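Local coordinates for glucose-binding protein (Thermus thermophilus HB27, PDB 2B3F), which binds glucose or galactose and probably delivers the sugar to a binding-protein-dependent transport system, at residues 119-123 with 171-175; 162-168 with 222-227. One frame throughout, in Å; residues are numbered along the deposited sequence.

Interaction 1 (119-123 with 171-175); sequences HRSNV and HLWES. With GAL (beta-D-galactopyranose), chain G.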
ATOM      1  N   HIS A 119       5.972   2.393  -1.051  1.00 14.08           N
ATOM      2  CA  HIS A 119       5.062   3.032  -0.113  1.00 13.86           C
ATOM      3  C   HIS A 119       5.196   2.374   1.270  1.00 13.62           C
ATOM      4  O   HIS A 119       5.585   1.202   1.403  1.00 13.22           O
ATOM      5  CB  HIS A 119       3.587   2.929  -0.563  1.00 13.61           C
ATOM      6  CG  HIS A 119       3.107   4.011  -1.500  1.00 13.06           C
ATOM      7  ND1 HIS A 119       3.009   5.337  -1.140  1.00 12.20           N
ATOM      8  CD2 HIS A 119       2.616   3.929  -2.762  1.00 12.55           C
ATOM      9  CE1 HIS A 119       2.489   6.023  -2.149  1.00 12.76           C
ATOM     10  NE2 HIS A 119       2.247   5.191  -3.145  1.00 13.60           N
ATOM     11  N   ARG A 120       4.838   3.142   2.287  1.00 14.06           N
ATOM     12  CA  ARG A 120       4.771   2.681   3.665  1.00 14.32           C
ATOM     13  C   ARG A 120       3.302   2.609   4.087  1.00 14.88           C
ATOM     14  O   ARG A 120       2.552   3.580   3.888  1.00 15.27           O
ATOM     15  CB  ARG A 120       5.465   3.678   4.575  1.00 14.49           C
ATOM     16  CG  ARG A 120       5.608   3.184   5.986  1.00 14.55           C
ATOM     17  CD  ARG A 120       6.479   4.102   6.793  1.00 15.61           C
ATOM     18  NE  ARG A 120       6.736   3.561   8.111  1.00 16.00           N
ATOM     19  CZ  ARG A 120       7.577   4.111   8.977  1.00 18.45           C
ATOM     20  NH1 ARG A 120       8.216   5.211   8.657  1.00 20.57           N
ATOM     21  NH2 ARG A 120       7.791   3.550  10.149  1.00 19.15           N
ATOM     22  N   SER A 121       2.932   1.487   4.688  1.00 15.04           N
ATOM     23  CA  SER A 121       1.575   1.261   5.145  1.00 14.85           C
ATOM     24  C   SER A 121       1.314   1.883   6.526  1.00 15.71           C
ATOM     25  O   SER A 121       0.252   2.489   6.744  1.00 14.48           O
ATOM     26  CB  SER A 121       1.271  -0.239   5.189  1.00 15.74           C
ATOM     27  OG  SER A 121      -0.007  -0.462   5.778  1.00 14.96           O
ATOM     28  N   ASN A 122       2.261   1.722   7.451  1.00 14.77           N
ATOM     29  CA  ASN A 122       2.020   2.025   8.868  1.00 14.86           C
ATOM     30  C   ASN A 122       2.362   3.471   9.243  1.00 15.11           C
ATOM     31  O   ASN A 122       3.332   3.714  10.000  1.00 15.55           O
ATOM     32  CB  ASN A 122       2.752   1.015   9.768  1.00 15.03           C
ATOM     33  CG  ASN A 122       4.290   1.024   9.584  1.00 16.62           C
ATOM     34  OD1 ASN A 122       4.807   1.121   8.469  1.00 15.89           O
ATOM     35  ND2 ASN A 122       5.009   0.935  10.698  1.00 15.82           N
ATOM     36  N   VAL A 123       1.573   4.418   8.723  1.00 15.36           N
ATOM     37  CA  VAL A 123       1.736   5.816   9.075  1.00 16.07           C
ATOM     38  C   VAL A 123       0.450   6.374   9.671  1.00 17.19           C
ATOM     39  O   VAL A 123      -0.658   6.111   9.179  1.00 16.36           O
ATOM     40  CB  VAL A 123       2.174   6.696   7.865  1.00 16.29           C
ATOM     41  CG1 VAL A 123       2.534   8.103   8.337  1.00 16.97           C
ATOM     42  CG2 VAL A 123       3.364   6.030   7.126  1.00 16.18           C
ATOM     43  N   HIS A 171      -6.517  -2.152   6.362  1.00 12.44           N
ATOM     44  CA  HIS A 171      -5.302  -1.355   6.431  1.00 12.36           C
ATOM     45  C   HIS A 171      -4.961  -0.985   7.864  1.00 13.02           C
ATOM     46  O   HIS A 171      -3.839  -1.149   8.304  1.00 13.75           O
ATOM     47  CB  HIS A 171      -5.415  -0.094   5.579  1.00 12.45           C
ATOM     48  CG  HIS A 171      -4.106   0.601   5.408  1.00 12.57           C
ATOM     49  ND1 HIS A 171      -3.362   0.509   4.249  1.00 11.93           N
ATOM     50  CD2 HIS A 171      -3.384   1.350   6.275  1.00 13.63           C
ATOM     51  CE1 HIS A 171      -2.239   1.191   4.410  1.00 12.35           C
ATOM     52  NE2 HIS A 171      -2.232   1.720   5.624  1.00 13.00           N
ATOM     53  N   LEU A 172      -5.955  -0.482   8.588  1.00 13.11           N
ATOM     54  CA  LEU A 172      -5.789  -0.215  10.008  1.00 13.93           C
ATOM     55  C   LEU A 172      -5.384  -1.484  10.774  1.00 13.87           C
ATOM     56  O   LEU A 172      -4.464  -1.455  11.599  1.00 14.58           O
ATOM     57  CB  LEU A 172      -7.099   0.303  10.567  1.00 14.63           C
ATOM     58  CG  LEU A 172      -7.164   0.502  12.061  1.00 14.17           C
ATOM     59  CD1 LEU A 172      -6.131   1.522  12.547  1.00 16.44           C
ATOM     60  CD2 LEU A 172      -8.615   0.951  12.368  1.00 15.01           C
ATOM     61  N   TRP A 173      -6.053  -2.594  10.480  1.00 13.64           N
ATOM     62  CA  TRP A 173      -5.786  -3.866  11.143  1.00 14.00           C
ATOM     63  C   TRP A 173      -4.313  -4.294  10.998  1.00 13.93           C
ATOM     64  O   TRP A 173      -3.720  -4.735  11.957  1.00 14.83           O
ATOM     65  CB  TRP A 173      -6.682  -4.984  10.612  1.00 14.71           C
ATOM     66  CG  TRP A 173      -6.492  -6.302  11.322  1.00 14.50           C
ATOM     67  CD1 TRP A 173      -7.153  -6.742  12.448  1.00 15.76           C
ATOM     68  CD2 TRP A 173      -5.579  -7.364  10.969  1.00 13.54           C
ATOM     69  NE1 TRP A 173      -6.709  -7.988  12.807  1.00 15.94           N
ATOM     70  CE2 TRP A 173      -5.751  -8.404  11.922  1.00 14.22           C
ATOM     71  CE3 TRP A 173      -4.641  -7.536   9.946  1.00 15.10           C
ATOM     72  CZ2 TRP A 173      -5.022  -9.599  11.870  1.00 15.15           C
ATOM     73  CZ3 TRP A 173      -3.916  -8.714   9.894  1.00 15.20           C
ATOM     74  CH2 TRP A 173      -4.106  -9.735  10.861  1.00 15.01           C
ATOM     75  N   GLU A 174      -3.713  -4.122   9.820  1.00 14.07           N
ATOM     76  CA  GLU A 174      -2.322  -4.619   9.666  1.00 14.55           C
ATOM     77  C   GLU A 174      -1.348  -3.814  10.530  1.00 14.90           C
ATOM     78  O   GLU A 174      -0.366  -4.358  11.031  1.00 16.08           O
ATOM     79  CB  GLU A 174      -1.874  -4.761   8.214  1.00 14.07           C
ATOM     80  CG  GLU A 174      -1.725  -3.512   7.384  1.00 14.49           C
ATOM     81  CD  GLU A 174      -1.305  -3.837   5.943  1.00 13.44           C
ATOM     82  OE1 GLU A 174      -1.454  -5.017   5.519  1.00 13.22           O
ATOM     83  OE2 GLU A 174      -0.856  -2.910   5.241  1.00 13.58           O
ATOM     84  N   SER A 175      -1.630  -2.534  10.741  1.00 14.52           N
ATOM     85  CA  SER A 175      -0.837  -1.736  11.705  1.00 15.62           C
ATOM     86  C   SER A 175      -1.026  -2.244  13.137  1.00 16.18           C
ATOM     87  O   SER A 175      -0.062  -2.426  13.883  1.00 17.21           O
ATOM     88  CB  SER A 175      -1.174  -0.259  11.646  1.00 15.85           C
ATOM     89  OG  SER A 175      -0.399   0.420  10.673  1.00 15.33           O
TER
HETATM   90  C1  GAL G3310      -2.210   0.816  -2.898  1.00 11.43           C
HETATM   91  C2  GAL G3310      -1.272   1.227  -4.041  1.00 12.31           C
HETATM   92  C3  GAL G3310      -0.971   2.719  -4.021  1.00 11.16           C
HETATM   93  C4  GAL G3310      -2.259   3.542  -3.958  1.00 12.13           C
HETATM   94  C5  GAL G3310      -3.160   2.964  -2.840  1.00 12.53           C
HETATM   95  C6  GAL G3310      -4.509   3.683  -2.669  1.00 11.86           C
HETATM   96  O1  GAL G3310      -2.533  -0.540  -2.968  1.00 13.35           O
HETATM   97  O2  GAL G3310      -0.071   0.442  -3.964  1.00 11.86           O
HETATM   98  O3  GAL G3310      -0.233   3.082  -5.179  1.00 13.91           O
HETATM   99  O4  GAL G3310      -2.860   3.481  -5.224  1.00 16.88           O
HETATM  100  O5  GAL G3310      -3.408   1.591  -3.022  1.00 11.75           O
HETATM  101  O6  GAL G3310      -5.363   3.385  -3.733  1.00 12.59           O
HETATM  102  O   HOH W   1      -1.271   0.014   8.245  1.00 13.87           O
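Strand 119-120 ends at R120, and the chain then folds through S121 into an inverse gamma turn centred on N122. The turn faces helical residues 171-175: CA atoms lie 7.5 Å apart for S121 and H171 and 5.5 Å for N122 and S175. The segments bury 182 Å², and the bonds that cross are polar. H171 NE2 donates to S121 O (2.8 Å, 150° at the hydrogen), while S121 OG donates to E174 OE2 at 2.6 Å and also lies over one face of the H171 ring. Water 1 bridges the segments, donating to S121 OG and H171 O (2.8 Å each) and sitting 2.6 Å from S175 OG, which also bonds S266. N122 CB packs 3.3 Å from S175 OG; the side-chain amide of N122 hydrogen-bonds T269 and V272. H119, in the preceding strand, lines the galactose pocket of this periplasmic binding protein, its CD2 3.8 Å from galactose O3; H171 leads toward that site through ND1, hydrogen-bonded to H348, which itself hydrogen-bonds the galactose.

Interaction 2 (162-168 with 222-227); sequences ALGENWT and LSWQQA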
ATOM      1  N   ALA A 162     -10.299   8.747  12.140  1.00 17.25           N
ATOM      2  CA  ALA A 162     -10.884   8.748  10.809  1.00 16.97           C
ATOM      3  C   ALA A 162     -10.683   7.369  10.199  1.00 15.83           C
ATOM      4  O   ALA A 162      -9.606   6.773  10.351  1.00 15.50           O
ATOM      5  CB  ALA A 162     -10.238   9.817   9.925  1.00 16.93           C
ATOM      6  N   LEU A 163     -11.716   6.866   9.544  1.00 15.56           N
ATOM      7  CA  LEU A 163     -11.695   5.554   8.913  1.00 15.40           C
ATOM      8  C   LEU A 163     -12.661   5.536   7.724  1.00 15.43           C
ATOM      9  O   LEU A 163     -13.655   6.277   7.723  1.00 15.46           O
ATOM     10  CB  LEU A 163     -12.057   4.503   9.953  1.00 15.82           C
ATOM     11  CG  LEU A 163     -11.926   3.026   9.624  1.00 16.06           C
ATOM     12  CD1 LEU A 163     -10.504   2.679   9.258  1.00 16.30           C
ATOM     13  CD2 LEU A 163     -12.392   2.243  10.824  1.00 15.13           C
ATOM     14  N   GLY A 164     -12.355   4.731   6.703  1.00 14.67           N
ATOM     15  CA  GLY A 164     -13.188   4.602   5.515  1.00 14.21           C
ATOM     16  C   GLY A 164     -13.668   3.177   5.254  1.00 14.03           C
ATOM     17  O   GLY A 164     -13.830   2.351   6.174  1.00 13.79           O
ATOM     18  N   GLU A 165     -13.829   2.888   3.970  1.00 14.17           N
ATOM     19  CA  GLU A 165     -14.366   1.639   3.473  1.00 14.33           C
ATOM     20  C   GLU A 165     -13.550   0.399   3.886  1.00 14.69           C
ATOM     21  O   GLU A 165     -12.437   0.491   4.425  1.00 14.19           O
ATOM     22  CB  GLU A 165     -14.505   1.700   1.946  1.00 14.55           C
ATOM     23  CG  GLU A 165     -13.165   1.815   1.182  1.00 15.28           C
ATOM     24  CD  GLU A 165     -13.343   1.775  -0.311  1.00 14.71           C
ATOM     25  OE1 GLU A 165     -13.979   0.808  -0.805  1.00 16.05           O
ATOM     26  OE2 GLU A 165     -12.838   2.688  -1.002  1.00 16.71           O
ATOM     27  N   ASN A 166     -14.131  -0.765   3.614  1.00 14.41           N
ATOM     28  CA  ASN A 166     -13.601  -2.037   4.066  1.00 14.00           C
ATOM     29  C   ASN A 166     -12.081  -2.165   3.955  1.00 13.37           C
ATOM     30  O   ASN A 166     -11.430  -2.490   4.949  1.00 13.52           O
ATOM     31  CB  ASN A 166     -14.287  -3.181   3.311  1.00 14.29           C
ATOM     32  CG  ASN A 166     -13.751  -4.550   3.684  1.00 16.78           C
ATOM     33  OD1 ASN A 166     -12.737  -4.977   3.144  1.00 18.58           O
ATOM     34  ND2 ASN A 166     -14.496  -5.294   4.524  1.00 19.24           N
ATOM     35  N   TRP A 167     -11.522  -1.902   2.785  1.00 13.03           N
ATOM     36  CA  TRP A 167     -10.049  -2.113   2.669  1.00 12.89           C
ATOM     37  C   TRP A 167      -9.271  -1.240   3.650  1.00 12.61           C
ATOM     38  O   TRP A 167      -8.209  -1.646   4.125  1.00 12.84           O
ATOM     39  CB  TRP A 167      -9.540  -1.975   1.238  1.00 12.31           C
ATOM     40  CG  TRP A 167      -9.395  -0.615   0.734  1.00 12.55           C
ATOM     41  CD1 TRP A 167     -10.253   0.056  -0.061  1.00 13.22           C
ATOM     42  CD2 TRP A 167      -8.274   0.257   0.953  1.00 12.26           C
ATOM     43  NE1 TRP A 167      -9.771   1.311  -0.335  1.00 14.39           N
ATOM     44  CE2 TRP A 167      -8.549   1.458   0.267  1.00 13.38           C
ATOM     45  CE3 TRP A 167      -7.077   0.142   1.666  1.00 12.35           C
ATOM     46  CZ2 TRP A 167      -7.660   2.533   0.256  1.00 13.21           C
ATOM     47  CZ3 TRP A 167      -6.203   1.212   1.673  1.00 12.42           C
ATOM     48  CH2 TRP A 167      -6.498   2.395   0.973  1.00 12.71           C
ATOM     49  N   THR A 168      -9.780  -0.047   3.975  1.00 11.73           N
ATOM     50  CA  THR A 168      -9.067   0.852   4.907  1.00 12.54           C
ATOM     51  C   THR A 168      -9.134   0.326   6.343  1.00 12.14           C
ATOM     52  O   THR A 168      -8.305   0.650   7.186  1.00 12.75           O
ATOM     53  CB  THR A 168      -9.574   2.318   4.870  1.00 12.84           C
ATOM     54  OG1 THR A 168     -10.829   2.422   5.559  1.00 13.88           O
ATOM     55  CG2 THR A 168      -9.690   2.831   3.476  1.00 13.31           C
ATOM     56  N   LEU A 222     -17.056   5.638   2.900  1.00 15.13           N
ATOM     57  CA  LEU A 222     -16.077   6.691   2.607  1.00 15.23           C
ATOM     58  C   LEU A 222     -14.840   6.149   1.882  1.00 15.09           C
ATOM     59  O   LEU A 222     -14.355   5.085   2.206  1.00 15.08           O
ATOM     60  CB  LEU A 222     -15.596   7.379   3.881  1.00 16.29           C
ATOM     61  CG  LEU A 222     -16.639   7.984   4.838  1.00 18.32           C
ATOM     62  CD1 LEU A 222     -15.899   8.766   5.926  1.00 19.01           C
ATOM     63  CD2 LEU A 222     -17.637   8.840   4.123  1.00 20.42           C
ATOM     64  N   SER A 223     -14.346   6.913   0.920  1.00 14.62           N
ATOM     65  CA  SER A 223     -13.043   6.628   0.320  1.00 14.40           C
ATOM     66  C   SER A 223     -11.887   6.911   1.290  1.00 14.18           C
ATOM     67  O   SER A 223     -12.031   7.605   2.293  1.00 12.89           O
ATOM     68  CB  SER A 223     -12.870   7.478  -0.933  1.00 14.11           C
ATOM     69  OG  SER A 223     -12.674   8.820  -0.566  1.00 14.77           O
ATOM     70  N   TRP A 224     -10.676   6.421   0.960  1.00 12.97           N
ATOM     71  CA  TRP A 224      -9.531   6.755   1.778  1.00 13.22           C
ATOM     72  C   TRP A 224      -9.275   8.258   1.800  1.00 13.09           C
ATOM     73  O   TRP A 224      -8.929   8.772   2.845  1.00 13.40           O
ATOM     74  CB  TRP A 224      -8.275   5.964   1.380  1.00 12.81           C
ATOM     75  CG  TRP A 224      -7.605   6.382   0.094  1.00 12.83           C
ATOM     76  CD1 TRP A 224      -7.748   5.815  -1.131  1.00 12.56           C
ATOM     77  CD2 TRP A 224      -6.646   7.435  -0.066  1.00 12.81           C
ATOM     78  NE1 TRP A 224      -6.935   6.443  -2.053  1.00 13.62           N
ATOM     79  CE2 TRP A 224      -6.275   7.459  -1.422  1.00 12.84           C
ATOM     80  CE3 TRP A 224      -6.088   8.380   0.802  1.00 13.36           C
ATOM     81  CZ2 TRP A 224      -5.355   8.385  -1.924  1.00 12.02           C
ATOM     82  CZ3 TRP A 224      -5.202   9.305   0.295  1.00 13.61           C
ATOM     83  CH2 TRP A 224      -4.837   9.291  -1.048  1.00 12.53           C
ATOM     84  N   GLN A 225      -9.491   8.946   0.677  1.00 13.53           N
ATOM     85  CA  GLN A 225      -9.297  10.401   0.632  1.00 13.61           C
ATOM     86  C   GLN A 225     -10.283  11.120   1.554  1.00 14.18           C
ATOM     87  O   GLN A 225      -9.918  12.033   2.270  1.00 14.68           O
ATOM     88  CB  GLN A 225      -9.444  10.938  -0.774  1.00 14.53           C
ATOM     89  CG  GLN A 225      -8.405  10.399  -1.787  1.00 13.22           C
ATOM     90  CD  GLN A 225      -8.895   9.222  -2.591  1.00 13.68           C
ATOM     91  OE1 GLN A 225      -9.656   8.367  -2.092  1.00 14.24           O
ATOM     92  NE2 GLN A 225      -8.486   9.168  -3.871  1.00 15.55           N
ATOM     93  N   GLN A 226     -11.528  10.662   1.553  1.00 14.51           N
ATOM     94  CA  GLN A 226     -12.540  11.264   2.450  1.00 15.32           C
ATOM     95  C   GLN A 226     -12.199  11.082   3.920  1.00 15.57           C
ATOM     96  O   GLN A 226     -12.469  11.947   4.739  1.00 16.76           O
ATOM     97  CB  GLN A 226     -13.922  10.685   2.161  1.00 14.97           C
ATOM     98  CG  GLN A 226     -14.510  11.218   0.891  1.00 15.70           C
ATOM     99  CD  GLN A 226     -15.886  10.701   0.607  1.00 16.96           C
ATOM    100  OE1 GLN A 226     -16.114   9.492   0.542  1.00 16.88           O
ATOM    101  NE2 GLN A 226     -16.835  11.626   0.433  1.00 19.81           N
ATOM    102  N   ALA A 227     -11.613   9.937   4.266  1.00 15.23           N
ATOM    103  CA  ALA A 227     -11.164   9.717   5.635  1.00 15.45           C
ATOM    104  C   ALA A 227      -9.986  10.675   5.991  1.00 15.81           C
ATOM    105  O   ALA A 227      -9.921  11.222   7.086  1.00 16.25           O
ATOM    106  CB  ALA A 227     -10.773   8.272   5.838  1.00 15.71           C
TER
HETATM  107  O   HOH W   2     -10.725   4.289  -1.083  1.00 14.02           O
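One direct hydrogen bond joins the segments: E165 N donates to L222 O at 2.9 Å (140° at the hydrogen), where the G164 and L222 CA atoms approach to 4.6 Å. G164 CA is 3.5 Å from L222 O, and an ideal CB on G164 would clash with L222 O at 2.9 Å. Water 2 adds a bridge, donating to E165 OE2 (2.7 Å) and accepting from W167 NE1 (3.2 Å) and W224 N (3.0 Å). Apolar contacts flank these: A162 CB meets A227 CB at 4.4 Å, and W167 CZ2 meets W224 CD1 at 3.6 Å, the indole planes inclined by 66°. W224 also touches galactose and bonds E13. E165 occupies the N-cap position of helix 166-190, and S223 and Q226 form a capping box through Q226 N to S223 OG (3.0 Å) and S223 N to Q226 OE1 (3.1 Å). The contact thus sets the beginnings of helices 166-190 and 224-233 side by side, beyond strand 161-162, whose A162 pairs with F238 of the parallel strand 238-240.

Helix 166-190 is common to both contacts: interaction 2 uses its first turn and interaction 1 the residues just after. Their centres are 13 Å apart, and they touch through L172 CD2 and L163 CD1, 4.0 Å apart. Along the chain the segments alternate, in the order 119-123, 162-168, 171-175, 222-227, so the two connections cross. They also share the four-stranded mixed sheet: strands 161-162, 238-240 and 123-126 are successive neighbours, interaction 2 starting at the first and segment 119-123 running into the third at V123. Pocket residues H119 and W224 lie in segments 119-123 and 222-227, so the early turns of helix 166-190 pack next to two segments that contribute to the galactose pocket.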